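Local coordinates for putative ATP-grasp superfamily protein (Archaeoglobus fulgidus, PDB 3DF7), which is of unknown function but, as an ATP-grasp superfamily member, probably binds ATP and perhaps metal ions, at residues F32-E40 with A262-G270; T251-G261 with V273-V281. All coordinates share one frame; numbering follows the deposited sequence.

How the contacts relate
Both contacts are partly buried and centred about 14 Å apart, and they draw on two helices that follow each other in the chain, 264-268 in contact 1 and 256-260 in contact 2. Contact 1 is the long-range one: its segments lie 222 residues apart and join helix 18-35, beside the parallel sheet, to helix 264-268. Contact 2 spans 11 intervening residues, helix 264-268 among them, and brings helix 256-260 against the chain that enters strand 279-285 of the large antiparallel sheet. Side chains carry contact 1, through a tyrosine-carboxylate bond and a phenylalanine face; backbone groups lead in contact 2, which buries more surface. The two meet where V264 packs on V253 and L267 on F256.

Contact 1. Residues F32-E40 with A262-G270; sequences FDGFKNYYE and ASVADLLAG
The capping box of S263 and D266, at the start of helix 264-268, also receives Y38 from the turn between helix 18-35 and strand 40-42. Within the box, D266 N donates to S263 OG, while S263 N reaches D266 OD2 at 2.9 Å in an almost straight bond (174° at the hydrogen). The second carboxylate oxygen faces the other segment: Y38 OH donates to the anti lone pair of D266 OD1, 2.5 Å away, with ring and carboxylate planes 69° apart. The two side chains cross at about a right angle, and CE2 of Y38 lies 3.5 Å from A269 CB. A lysine in place of D266 would probably leave both S263 N and Y38 OH without their acceptor and put a positive charge at the helix start.

Beside these polar groups the backbones come close at G34 and A265, where A265 CB lies 3.4 Å from G34 C. A CB on G34 would press tightly against S263 OG and A265 CB, so glycine suits this close approach. Water 1 bridges the two segments, donating to G34 O, accepting from N37 ND2 and lying 2.7 Å from S263 OG. Deeper in, F35 holds CG anti to its carbonyl carbon (chi1 -70°), which brings one ring face under A265 CB in a CH-pi contact, 3.9 Å from the centroid. L268 CD1 meets the ring edge at F35 CZ, 3.8 Å away, and L4 and I41 of the parallel sheet also touch F35. One carboxylate thus serves two tasks, capping its own helix and holding the remote tyrosine, while the F35 ring joins the parallel-sheet part of the fold to the helix.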
ATOM      1  N   PHE A  32       7.233   6.180 -10.402  1.00  6.81           N
ATOM      2  CA  PHE A  32       8.222   6.903 -11.193  1.00  7.16           C
ATOM      3  C   PHE A  32       7.560   7.504 -12.442  1.00  9.46           C
ATOM      4  O   PHE A  32       7.711   8.694 -12.730  1.00  8.68           O
ATOM      5  CB  PHE A  32       9.344   5.949 -11.618  1.00  9.64           C
ATOM      6  CG  PHE A  32      10.449   6.616 -12.387  1.00 12.86           C
ATOM      7  CD1 PHE A  32      11.489   7.252 -11.721  1.00 11.72           C
ATOM      8  CD2 PHE A  32      10.440   6.622 -13.779  1.00 15.59           C
ATOM      9  CE1 PHE A  32      12.508   7.891 -12.428  1.00 16.12           C
ATOM     10  CE2 PHE A  32      11.455   7.259 -14.498  1.00 17.52           C
ATOM     11  CZ  PHE A  32      12.491   7.895 -13.817  1.00 16.21           C
ATOM     12  N   ASP A  33       6.821   6.675 -13.175  1.00 10.83           N
ATOM     13  CA  ASP A  33       6.158   7.121 -14.401  1.00 11.75           C
ATOM     14  C   ASP A  33       5.042   8.129 -14.154  1.00 11.99           C
ATOM     15  O   ASP A  33       4.708   8.926 -15.033  1.00 12.63           O
ATOM     16  CB  ASP A  33       5.607   5.923 -15.179  1.00 15.41           C
ATOM     17  CG  ASP A  33       6.707   5.021 -15.715  1.00 18.79           C
ATOM     18  OD1 ASP A  33       7.819   5.528 -15.975  1.00 19.82           O
ATOM     19  OD2 ASP A  33       6.452   3.811 -15.892  1.00 20.87           O
ATOM     20  N   GLY A  34       4.476   8.101 -12.956  1.00 10.73           N
ATOM     21  CA  GLY A  34       3.412   9.028 -12.633  1.00  9.60           C
ATOM     22  C   GLY A  34       3.926  10.365 -12.127  1.00  9.38           C
ATOM     23  O   GLY A  34       3.633  11.410 -12.707  1.00  9.58           O
ATOM     24  N   PHE A  35       4.706  10.342 -11.051  1.00  8.41           N
ATOM     25  CA  PHE A  35       5.217  11.581 -10.477  1.00  8.56           C
ATOM     26  C   PHE A  35       6.211  12.356 -11.335  1.00  8.65           C
ATOM     27  O   PHE A  35       6.374  13.558 -11.141  1.00  9.65           O
ATOM     28  CB  PHE A  35       5.835  11.322  -9.098  1.00  7.87           C
ATOM     29  CG  PHE A  35       4.827  10.978  -8.039  1.00  9.55           C
ATOM     30  CD1 PHE A  35       4.508   9.652  -7.765  1.00  9.73           C
ATOM     31  CD2 PHE A  35       4.166  11.987  -7.338  1.00  9.00           C
ATOM     32  CE1 PHE A  35       3.542   9.333  -6.811  1.00 10.86           C
ATOM     33  CE2 PHE A  35       3.198  11.679  -6.382  1.00  9.44           C
ATOM     34  CZ  PHE A  35       2.884  10.351  -6.118  1.00  9.32           C
ATOM     35  N   LYS A  36       6.862  11.694 -12.288  1.00 10.53           N
ATOM     36  CA  LYS A  36       7.834  12.392 -13.126  1.00 12.74           C
ATOM     37  C   LYS A  36       7.185  13.500 -13.953  1.00 13.71           C
ATOM     38  O   LYS A  36       7.876  14.367 -14.496  1.00 11.14           O
ATOM     39  CB  LYS A  36       8.574  11.407 -14.042  1.00 15.89           C
ATOM     40  CG  LYS A  36       7.756  10.819 -15.179  1.00 17.63           C
ATOM     41  CD  LYS A  36       8.586   9.797 -15.951  1.00 20.40           C
ATOM     42  CE  LYS A  36       7.782   9.124 -17.058  1.00 25.34           C
ATOM     43  NZ  LYS A  36       8.554   8.021 -17.707  1.00 26.37           N
ATOM     44  N   ASN A  37       5.858  13.477 -14.033  1.00 13.27           N
ATOM     45  CA  ASN A  37       5.123  14.491 -14.783  1.00 15.76           C
ATOM     46  C   ASN A  37       4.820  15.702 -13.915  1.00 14.96           C
ATOM     47  O   ASN A  37       4.364  16.735 -14.411  1.00 16.31           O
ATOM     48  CB  ASN A  37       3.814  13.909 -15.322  1.00 16.58           C
ATOM     49  CG  ASN A  37       4.044  12.901 -16.417  1.00 19.18           C
ATOM     50  OD1 ASN A  37       4.682  13.203 -17.422  1.00 17.41           O
ATOM     51  ND2 ASN A  37       3.526  11.692 -16.231  1.00 19.99           N
ATOM     52  N   TYR A  38       5.078  15.575 -12.617  1.00 14.67           N
ATOM     53  CA  TYR A  38       4.822  16.665 -11.687  1.00 14.36           C
ATOM     54  C   TYR A  38       6.073  17.128 -10.955  1.00 14.61           C
ATOM     55  O   TYR A  38       6.115  18.242 -10.442  1.00 13.34           O
ATOM     56  CB  TYR A  38       3.759  16.255 -10.667  1.00 14.31           C
ATOM     57  CG  TYR A  38       2.415  15.982 -11.289  1.00 15.95           C
ATOM     58  CD1 TYR A  38       2.100  14.720 -11.795  1.00 16.72           C
ATOM     59  CD2 TYR A  38       1.464  16.995 -11.400  1.00 18.49           C
ATOM     60  CE1 TYR A  38       0.872  14.475 -12.396  1.00 17.72           C
ATOM     61  CE2 TYR A  38       0.230  16.762 -12.004  1.00 19.50           C
ATOM     62  CZ  TYR A  38      -0.060  15.502 -12.498  1.00 19.45           C
ATOM     63  OH  TYR A  38      -1.275  15.271 -13.092  1.00 19.76           O
ATOM     64  N   TYR A  39       7.086  16.269 -10.907  1.00 12.77           N
ATOM     65  CA  TYR A  39       8.332  16.607 -10.230  1.00 12.94           C
ATOM     66  C   TYR A  39       9.514  16.084 -11.011  1.00 13.40           C
ATOM     67  O   TYR A  39       9.371  15.231 -11.885  1.00 12.59           O
ATOM     68  CB  TYR A  39       8.416  15.952  -8.847  1.00 15.36           C
ATOM     69  CG  TYR A  39       7.268  16.221  -7.911  1.00 16.97           C
ATOM     70  CD1 TYR A  39       6.062  15.531  -8.037  1.00 16.42           C
ATOM     71  CD2 TYR A  39       7.388  17.163  -6.891  1.00 16.66           C
ATOM     72  CE1 TYR A  39       5.004  15.773  -7.166  1.00 18.67           C
ATOM     73  CE2 TYR A  39       6.337  17.415  -6.018  1.00 19.13           C
ATOM     74  CZ  TYR A  39       5.149  16.716  -6.159  1.00 19.07           C
ATOM     75  OH  TYR A  39       4.114  16.962  -5.293  1.00 22.83           O
ATOM     76  N   GLU A  40      10.690  16.600 -10.684  1.00 13.44           N
ATOM     77  CA  GLU A  40      11.903  16.102 -11.292  1.00 11.97           C
ATOM     78  C   GLU A  40      12.318  15.054 -10.269  1.00 11.90           C
ATOM     79  O   GLU A  40      12.614  15.379  -9.119  1.00 10.92           O
ATOM     80  CB  GLU A  40      12.957  17.201 -11.408  1.00 12.63           C
ATOM     81  CG  GLU A  40      14.345  16.672 -11.705  1.00 13.22           C
ATOM     82  CD  GLU A  40      15.182  17.651 -12.502  1.00 12.94           C
ATOM     83  OE1 GLU A  40      14.887  18.864 -12.460  1.00 12.95           O
ATOM     84  OE2 GLU A  40      16.139  17.206 -13.168  1.00 13.95           O
ATOM     85  N   ALA A 262      -5.417   7.658 -15.528  1.00 10.44           N
ATOM     86  CA  ALA A 262      -4.817   8.610 -14.599  1.00  8.12           C
ATOM     87  C   ALA A 262      -3.941   7.863 -13.600  1.00  9.36           C
ATOM     88  O   ALA A 262      -4.352   6.841 -13.052  1.00 11.71           O
ATOM     89  CB  ALA A 262      -5.901   9.374 -13.858  1.00  7.95           C
ATOM     90  N   SER A 263      -2.742   8.381 -13.356  1.00  8.20           N
ATOM     91  CA  SER A 263      -1.820   7.750 -12.417  1.00  9.19           C
ATOM     92  C   SER A 263      -2.168   8.229 -11.018  1.00 10.79           C
ATOM     93  O   SER A 263      -2.936   9.173 -10.862  1.00  6.63           O
ATOM     94  CB  SER A 263      -0.384   8.160 -12.727  1.00 11.01           C
ATOM     95  OG  SER A 263      -0.200   9.546 -12.468  1.00 11.88           O
ATOM     96  N   VAL A 264      -1.602   7.588  -9.998  1.00 10.85           N
ATOM     97  CA  VAL A 264      -1.877   8.020  -8.633  1.00 12.59           C
ATOM     98  C   VAL A 264      -1.399   9.467  -8.490  1.00 12.35           C
ATOM     99  O   VAL A 264      -1.950  10.241  -7.707  1.00 12.94           O
ATOM    100  CB  VAL A 264      -1.156   7.124  -7.598  1.00 14.16           C
ATOM    101  CG1 VAL A 264       0.344   7.209  -7.788  1.00 12.90           C
ATOM    102  CG2 VAL A 264      -1.548   7.538  -6.190  1.00 15.88           C
ATOM    103  N   ALA A 265      -0.378   9.830  -9.264  1.00 11.84           N
ATOM    104  CA  ALA A 265       0.156  11.191  -9.230  1.00 13.59           C
ATOM    105  C   ALA A 265      -0.888  12.171  -9.769  1.00 14.09           C
ATOM    106  O   ALA A 265      -1.104  13.250  -9.206  1.00 13.65           O
ATOM    107  CB  ALA A 265       1.428  11.280 -10.064  1.00 12.70           C
ATOM    108  N   ASP A 266      -1.529  11.792 -10.870  1.00 13.73           N
ATOM    109  CA  ASP A 266      -2.559  12.631 -11.472  1.00 13.84           C
ATOM    110  C   ASP A 266      -3.690  12.816 -10.471  1.00 12.98           C
ATOM    111  O   ASP A 266      -4.184  13.925 -10.268  1.00 14.95           O
ATOM    112  CB  ASP A 266      -3.127  11.980 -12.742  1.00 14.11           C
ATOM    113  CG  ASP A 266      -2.130  11.942 -13.890  1.00 14.92           C
ATOM    114  OD1 ASP A 266      -1.444  12.959 -14.131  1.00 16.74           O
ATOM    115  OD2 ASP A 266      -2.049  10.895 -14.565  1.00 15.04           O
ATOM    116  N   LEU A 267      -4.090  11.716  -9.845  1.00 12.40           N
ATOM    117  CA  LEU A 267      -5.176  11.736  -8.878  1.00 13.81           C
ATOM    118  C   LEU A 267      -4.855  12.562  -7.634  1.00 15.94           C
ATOM    119  O   LEU A 267      -5.708  13.296  -7.134  1.00 15.58           O
ATOM    120  CB  LEU A 267      -5.550  10.298  -8.504  1.00 12.49           C
ATOM    121  CG  LEU A 267      -6.125   9.493  -9.674  1.00 12.95           C
ATOM    122  CD1 LEU A 267      -6.375   8.054  -9.258  1.00 14.65           C
ATOM    123  CD2 LEU A 267      -7.420  10.145 -10.150  1.00 15.13           C
ATOM    124  N   LEU A 268      -3.627  12.451  -7.138  1.00 16.19           N
ATOM    125  CA  LEU A 268      -3.231  13.218  -5.962  1.00 18.67           C
ATOM    126  C   LEU A 268      -3.140  14.693  -6.323  1.00 19.51           C
ATOM    127  O   LEU A 268      -3.262  15.562  -5.462  1.00 22.33           O
ATOM    128  CB  LEU A 268      -1.881  12.730  -5.427  1.00 16.22           C
ATOM    129  CG  LEU A 268      -1.886  11.346  -4.774  1.00 18.22           C
ATOM    130  CD1 LEU A 268      -0.463  10.942  -4.398  1.00 14.33           C
ATOM    131  CD2 LEU A 268      -2.784  11.373  -3.534  1.00 18.82           C
ATOM    132  N   ALA A 269      -2.933  14.970  -7.604  1.00 19.87           N
ATOM    133  CA  ALA A 269      -2.822  16.340  -8.085  1.00 20.19           C
ATOM    134  C   ALA A 269      -4.188  16.964  -8.370  1.00 22.01           C
ATOM    135  O   ALA A 269      -4.267  18.070  -8.902  1.00 23.20           O
ATOM    136  CB  ALA A 269      -1.963  16.380  -9.341  1.00 21.87           C
ATOM    137  N   GLY A 270      -5.256  16.252  -8.022  1.00 22.21           N
ATOM    138  CA  GLY A 270      -6.592  16.773  -8.253  1.00 23.51           C
ATOM    139  C   GLY A 270      -7.186  16.371  -9.590  1.00 24.67           C
ATOM    140  O   GLY A 270      -8.342  16.683  -9.883  1.00 24.58           O
TER
HETATM  141  O   HOH W   1       1.206  11.046 -14.280  1.00 15.59           O

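Contact 2. Residues T251-G261 with V273-V281; sequences TPVVAFSRAYG and VKHVRRQMV
A259 O and Y260 O, carbonyls near the C-terminal end of helix 256-260, receive backbone N-H groups from the chain 273-281. R277 N donates to A259 O at 2.8 Å, in the carbonyl plane and on a lone pair. Two donors share Y260 O: K274 N arrives at 2.8 Å, nearly along the C=O axis (174°), and H275 N comes from above the carbonyl plane in a longer bond of 3.2 Å. A weaker CA-H...O contact reinforces the pairing, with Y260 CA 3.1 Å from H275 O.

Beside this seam the H275 imidazole, its CG set between backbone N and carbonyl carbon (chi1 62°), presents one face to Y260 C and G261 N and the opposite face to R277 NH2. The R277 guanidinium turns a face toward R258 O, a buried carbonyl that finds no hydrogen-bond partner. G261 turns the chain at positive phi, and a CB on it would collide with H275 and K274.

Toward strand 279-285 the R258 side chain runs across Q279 at about a right angle, guanidinium and amide planes 70° apart, and from Q279 CG on to V281 the contact turns apolar. A259 CB rests 3.7 Å from Q279 CG, and A255 CB meets V281 CG2 at 3.5 Å. The V254 and V281 side chains cross obliquely, V254 CG2 lying 4.0 Å from V281 CG1, while V200 of strand 194-200 packs on A255, A259 and Y260. V273 packs against Y260, with V273 CG2 4.0 Å from Y260 CB, and the hydroxyl of Y260 bonds to S184. Helix-end carbonyls without helical donors are thus served by the returning chain, and their partial negative charge probably suits the guanidinium of R277; beyond them, aliphatic groups seat the helical run on the antiparallel sheet.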
ATOM      1  N   THR A 251      -0.151  -1.983  -3.922  1.00  9.38           N
ATOM      2  CA  THR A 251      -0.090  -2.572  -5.258  1.00  9.63           C
ATOM      3  C   THR A 251      -1.179  -2.205  -6.276  1.00 10.94           C
ATOM      4  O   THR A 251      -0.881  -2.009  -7.459  1.00 10.30           O
ATOM      5  CB  THR A 251       0.022  -4.112  -5.156  1.00 12.10           C
ATOM      6  OG1 THR A 251       1.086  -4.445  -4.252  1.00 12.24           O
ATOM      7  CG2 THR A 251       0.336  -4.722  -6.519  1.00 13.31           C
ATOM      8  N   PRO A 252      -2.446  -2.099  -5.841  1.00  9.77           N
ATOM      9  CA  PRO A 252      -3.514  -1.749  -6.792  1.00  9.32           C
ATOM     10  C   PRO A 252      -3.242  -0.468  -7.593  1.00 10.58           C
ATOM     11  O   PRO A 252      -3.824  -0.245  -8.658  1.00 10.25           O
ATOM     12  CB  PRO A 252      -4.741  -1.624  -5.893  1.00 11.23           C
ATOM     13  CG  PRO A 252      -4.469  -2.648  -4.819  1.00 11.83           C
ATOM     14  CD  PRO A 252      -3.006  -2.388  -4.507  1.00 10.13           C
ATOM     15  N   VAL A 253      -2.355   0.374  -7.072  1.00  9.12           N
ATOM     16  CA  VAL A 253      -2.011   1.623  -7.732  1.00 10.82           C
ATOM     17  C   VAL A 253      -1.403   1.410  -9.122  1.00  8.22           C
ATOM     18  O   VAL A 253      -1.563   2.247 -10.007  1.00  7.63           O
ATOM     19  CB  VAL A 253      -1.009   2.449  -6.878  1.00 14.19           C
ATOM     20  CG1 VAL A 253       0.400   1.848  -6.969  1.00 12.89           C
ATOM     21  CG2 VAL A 253      -1.003   3.881  -7.334  1.00 19.27           C
ATOM     22  N   VAL A 254      -0.708   0.294  -9.316  1.00  6.88           N
ATOM     23  CA  VAL A 254      -0.080   0.035 -10.606  1.00  8.40           C
ATOM     24  C   VAL A 254      -1.095  -0.052 -11.744  1.00  7.84           C
ATOM     25  O   VAL A 254      -0.756   0.187 -12.898  1.00  7.73           O
ATOM     26  CB  VAL A 254       0.764  -1.269 -10.584  1.00  7.49           C
ATOM     27  CG1 VAL A 254       1.768  -1.213  -9.436  1.00  5.86           C
ATOM     28  CG2 VAL A 254      -0.135  -2.490 -10.458  1.00  8.83           C
ATOM     29  N   ALA A 255      -2.339  -0.385 -11.420  1.00  8.35           N
ATOM     30  CA  ALA A 255      -3.374  -0.508 -12.447  1.00  9.34           C
ATOM     31  C   ALA A 255      -4.081   0.798 -12.811  1.00  9.74           C
ATOM     32  O   ALA A 255      -4.826   0.846 -13.789  1.00  8.58           O
ATOM     33  CB  ALA A 255      -4.410  -1.540 -12.006  1.00  8.21           C
ATOM     34  N   PHE A 256      -3.840   1.860 -12.050  1.00 10.58           N
ATOM     35  CA  PHE A 256      -4.527   3.125 -12.308  1.00 10.54           C
ATOM     36  C   PHE A 256      -4.435   3.698 -13.727  1.00 11.66           C
ATOM     37  O   PHE A 256      -5.454   4.101 -14.289  1.00  9.98           O
ATOM     38  CB  PHE A 256      -4.088   4.171 -11.277  1.00  9.39           C
ATOM     39  CG  PHE A 256      -4.602   3.907  -9.874  1.00  9.44           C
ATOM     40  CD1 PHE A 256      -5.279   2.732  -9.562  1.00  7.52           C
ATOM     41  CD2 PHE A 256      -4.402   4.847  -8.864  1.00  7.64           C
ATOM     42  CE1 PHE A 256      -5.751   2.495  -8.264  1.00  7.71           C
ATOM     43  CE2 PHE A 256      -4.868   4.620  -7.566  1.00  8.98           C
ATOM     44  CZ  PHE A 256      -5.546   3.440  -7.267  1.00  8.25           C
ATOM     45  N   SER A 257      -3.241   3.734 -14.314  1.00 11.29           N
ATOM     46  CA  SER A 257      -3.107   4.279 -15.668  1.00 11.51           C
ATOM     47  C   SER A 257      -3.988   3.563 -16.684  1.00 11.06           C
ATOM     48  O   SER A 257      -4.701   4.206 -17.451  1.00  9.65           O
ATOM     49  CB  SER A 257      -1.650   4.227 -16.135  1.00 15.06           C
ATOM     50  OG  SER A 257      -0.875   5.200 -15.457  1.00 19.71           O
ATOM     51  N   ARG A 258      -3.936   2.236 -16.689  1.00 10.10           N
ATOM     52  CA  ARG A 258      -4.745   1.456 -17.614  1.00  9.81           C
ATOM     53  C   ARG A 258      -6.224   1.501 -17.247  1.00 10.83           C
ATOM     54  O   ARG A 258      -7.074   1.723 -18.106  1.00  9.60           O
ATOM     55  CB  ARG A 258      -4.258   0.001 -17.655  1.00 10.05           C
ATOM     56  CG  ARG A 258      -2.962  -0.190 -18.441  1.00 10.63           C
ATOM     57  CD  ARG A 258      -2.356  -1.569 -18.205  1.00 11.19           C
ATOM     58  NE  ARG A 258      -3.251  -2.649 -18.609  1.00 11.71           N
ATOM     59  CZ  ARG A 258      -3.182  -3.292 -19.770  1.00 15.06           C
ATOM     60  NH1 ARG A 258      -2.248  -2.973 -20.660  1.00 16.80           N
ATOM     61  NH2 ARG A 258      -4.052  -4.254 -20.044  1.00 12.23           N
ATOM     62  N   ALA A 259      -6.533   1.304 -15.970  1.00  9.47           N
ATOM     63  CA  ALA A 259      -7.922   1.312 -15.530  1.00 10.30           C
ATOM     64  C   ALA A 259      -8.635   2.661 -15.606  1.00 10.94           C
ATOM     65  O   ALA A 259      -9.797   2.725 -16.006  1.00 10.91           O
ATOM     66  CB  ALA A 259      -8.015   0.776 -14.107  1.00  9.13           C
ATOM     67  N   TYR A 260      -7.941   3.735 -15.245  1.00 10.35           N
ATOM     68  CA  TYR A 260      -8.569   5.053 -15.208  1.00  9.93           C
ATOM     69  C   TYR A 260      -8.027   6.135 -16.126  1.00 10.67           C
ATOM     70  O   TYR A 260      -8.637   7.206 -16.247  1.00 11.79           O
ATOM     71  CB  TYR A 260      -8.535   5.580 -13.773  1.00  8.43           C
ATOM     72  CG  TYR A 260      -9.126   4.629 -12.758  1.00 10.79           C
ATOM     73  CD1 TYR A 260     -10.421   4.132 -12.911  1.00  9.33           C
ATOM     74  CD2 TYR A 260      -8.402   4.248 -11.626  1.00  9.75           C
ATOM     75  CE1 TYR A 260     -10.981   3.284 -11.961  1.00  9.48           C
ATOM     76  CE2 TYR A 260      -8.956   3.399 -10.669  1.00  9.43           C
ATOM     77  CZ  TYR A 260     -10.246   2.923 -10.845  1.00  8.76           C
ATOM     78  OH  TYR A 260     -10.805   2.084  -9.907  1.00 10.21           O
ATOM     79  N   GLY A 261      -6.895   5.872 -16.766  1.00  9.57           N
ATOM     80  CA  GLY A 261      -6.308   6.873 -17.633  1.00 10.35           C
ATOM     81  C   GLY A 261      -5.689   7.973 -16.792  1.00  9.95           C
ATOM     82  O   GLY A 261      -5.464   9.084 -17.267  1.00 10.18           O
ATOM     83  N   VAL A 273     -10.545  10.900 -13.186  1.00 20.37           N
ATOM     84  CA  VAL A 273     -10.527   9.702 -14.016  1.00 19.04           C
ATOM     85  C   VAL A 273     -10.900  10.083 -15.447  1.00 17.02           C
ATOM     86  O   VAL A 273     -11.768  10.931 -15.663  1.00 18.04           O
ATOM     87  CB  VAL A 273     -11.530   8.665 -13.464  1.00 20.30           C
ATOM     88  CG1 VAL A 273     -11.642   7.478 -14.400  1.00 20.51           C
ATOM     89  CG2 VAL A 273     -11.075   8.203 -12.083  1.00 20.82           C
ATOM     90  N   LYS A 274     -10.235   9.464 -16.418  1.00 15.14           N
ATOM     91  CA  LYS A 274     -10.488   9.743 -17.828  1.00 15.31           C
ATOM     92  C   LYS A 274     -11.383   8.686 -18.465  1.00 14.42           C
ATOM     93  O   LYS A 274     -12.101   8.962 -19.425  1.00 13.75           O
ATOM     94  CB  LYS A 274      -9.166   9.827 -18.596  1.00 18.06           C
ATOM     95  CG  LYS A 274      -8.263  10.964 -18.153  1.00 21.70           C
ATOM     96  CD  LYS A 274      -8.927  12.317 -18.363  1.00 25.15           C
ATOM     97  CE  LYS A 274      -8.005  13.449 -17.935  1.00 27.22           C
ATOM     98  NZ  LYS A 274      -6.719  13.418 -18.687  1.00 29.01           N
ATOM     99  N   HIS A 275     -11.323   7.474 -17.928  1.00 12.69           N
ATOM    100  CA  HIS A 275     -12.132   6.365 -18.412  1.00 11.60           C
ATOM    101  C   HIS A 275     -12.140   5.268 -17.368  1.00 11.92           C
ATOM    102  O   HIS A 275     -11.452   5.362 -16.358  1.00  9.99           O
ATOM    103  CB  HIS A 275     -11.580   5.806 -19.734  1.00 10.99           C
ATOM    104  CG  HIS A 275     -10.191   5.246 -19.641  1.00 10.48           C
ATOM    105  ND1 HIS A 275      -9.884   4.108 -18.922  1.00 14.11           N
ATOM    106  CD2 HIS A 275      -9.027   5.661 -20.197  1.00  9.56           C
ATOM    107  CE1 HIS A 275      -8.594   3.848 -19.041  1.00  8.45           C
ATOM    108  NE2 HIS A 275      -8.051   4.775 -19.811  1.00 12.01           N
ATOM    109  N   VAL A 276     -12.939   4.237 -17.605  1.00  9.74           N
ATOM    110  CA  VAL A 276     -12.991   3.109 -16.694  1.00 10.12           C
ATOM    111  C   VAL A 276     -12.872   1.848 -17.530  1.00 11.27           C
ATOM    112  O   VAL A 276     -13.750   1.530 -18.330  1.00 11.28           O
ATOM    113  CB  VAL A 276     -14.303   3.082 -15.884  1.00 11.36           C
ATOM    114  CG1 VAL A 276     -14.316   1.868 -14.951  1.00 12.59           C
ATOM    115  CG2 VAL A 276     -14.434   4.365 -15.076  1.00  9.73           C
ATOM    116  N   ARG A 277     -11.753   1.153 -17.355  1.00 10.66           N
ATOM    117  CA  ARG A 277     -11.461  -0.080 -18.075  1.00 10.10           C
ATOM    118  C   ARG A 277     -10.941  -1.045 -17.018  1.00 10.23           C
ATOM    119  O   ARG A 277      -9.754  -1.035 -16.692  1.00  8.50           O
ATOM    120  CB  ARG A 277     -10.385   0.191 -19.129  1.00 11.34           C
ATOM    121  CG  ARG A 277     -10.076  -0.965 -20.083  1.00 11.50           C
ATOM    122  CD  ARG A 277      -8.890  -0.577 -20.958  1.00 15.07           C
ATOM    123  NE  ARG A 277      -9.093   0.745 -21.547  1.00 16.12           N
ATOM    124  CZ  ARG A 277      -8.113   1.578 -21.883  1.00 18.24           C
ATOM    125  NH1 ARG A 277      -6.848   1.226 -21.689  1.00 16.30           N
ATOM    126  NH2 ARG A 277      -8.399   2.767 -22.398  1.00 15.81           N
ATOM    127  N   ARG A 278     -11.835  -1.868 -16.478  1.00  9.11           N
ATOM    128  CA  ARG A 278     -11.470  -2.807 -15.426  1.00  9.19           C
ATOM    129  C   ARG A 278     -10.234  -3.649 -15.725  1.00  8.25           C
ATOM    130  O   ARG A 278     -10.127  -4.297 -16.771  1.00  8.98           O
ATOM    131  CB  ARG A 278     -12.654  -3.716 -15.088  1.00  8.06           C
ATOM    132  CG  ARG A 278     -12.371  -4.690 -13.956  1.00  9.28           C
ATOM    133  CD  ARG A 278     -13.642  -5.394 -13.473  1.00 12.82           C
ATOM    134  NE  ARG A 278     -14.426  -4.547 -12.576  1.00 16.98           N
ATOM    135  CZ  ARG A 278     -15.641  -4.081 -12.846  1.00 16.08           C
ATOM    136  NH1 ARG A 278     -16.230  -4.372 -13.998  1.00 15.49           N
ATOM    137  NH2 ARG A 278     -16.275  -3.329 -11.955  1.00 14.92           N
ATOM    138  N   GLN A 279      -9.307  -3.641 -14.774  1.00  7.43           N
ATOM    139  CA  GLN A 279      -8.053  -4.374 -14.897  1.00  8.04           C
ATOM    140  C   GLN A 279      -7.904  -5.431 -13.814  1.00  7.79           C
ATOM    141  O   GLN A 279      -8.482  -5.313 -12.734  1.00  6.20           O
ATOM    142  CB  GLN A 279      -6.871  -3.411 -14.753  1.00  7.90           C
ATOM    143  CG  GLN A 279      -6.848  -2.282 -15.757  1.00  7.63           C
ATOM    144  CD  GLN A 279      -6.642  -2.795 -17.152  1.00  8.28           C
ATOM    145  OE1 GLN A 279      -7.459  -2.561 -18.046  1.00 12.56           O
ATOM    146  NE2 GLN A 279      -5.552  -3.517 -17.348  1.00  4.45           N
HETATM  147  N   MSE A 280      -7.129  -6.468 -14.114  1.00  6.53           N
HETATM  148  CA  MSE A 280      -6.829  -7.477 -13.116  1.00  8.32           C
HETATM  149  C   MSE A 280      -5.320  -7.446 -12.929  1.00  8.35           C
HETATM  150  O   MSE A 280      -4.566  -7.586 -13.895  1.00  7.72           O
HETATM  151  CB  MSE A 280      -7.232  -8.896 -13.544  1.00  7.33           C
HETATM  152  CG  MSE A 280      -6.727  -9.955 -12.547  1.00 12.74           C
HETATM  153 SE   MSE A 280      -7.261 -11.782 -12.885  1.00 19.82          SE
HETATM  154  CE  MSE A 280      -8.957 -11.778 -11.935  1.00 12.19           C
ATOM    155  N   VAL A 281      -4.879  -7.238 -11.694  1.00  8.92           N
ATOM    156  CA  VAL A 281      -3.455  -7.243 -11.396  1.00  9.34           C
ATOM    157  C   VAL A 281      -3.222  -8.606 -10.755  1.00 10.59           C
ATOM    158  O   VAL A 281      -3.990  -9.018  -9.890  1.00 10.11           O
ATOM    159  CB  VAL A 281      -3.072  -6.129 -10.378  1.00 10.97           C
ATOM    160  CG1 VAL A 281      -1.579  -6.201 -10.057  1.00 10.15           C
ATOM    161  CG2 VAL A 281      -3.411  -4.754 -10.943  1.00 11.20           C
TER
HETATM  162  O   HOH W   2      -4.713   4.464 -20.134  1.00 20.34           O
HETATM  163  O   HOH W   3      -4.863  11.692 -16.422  1.00 16.87           O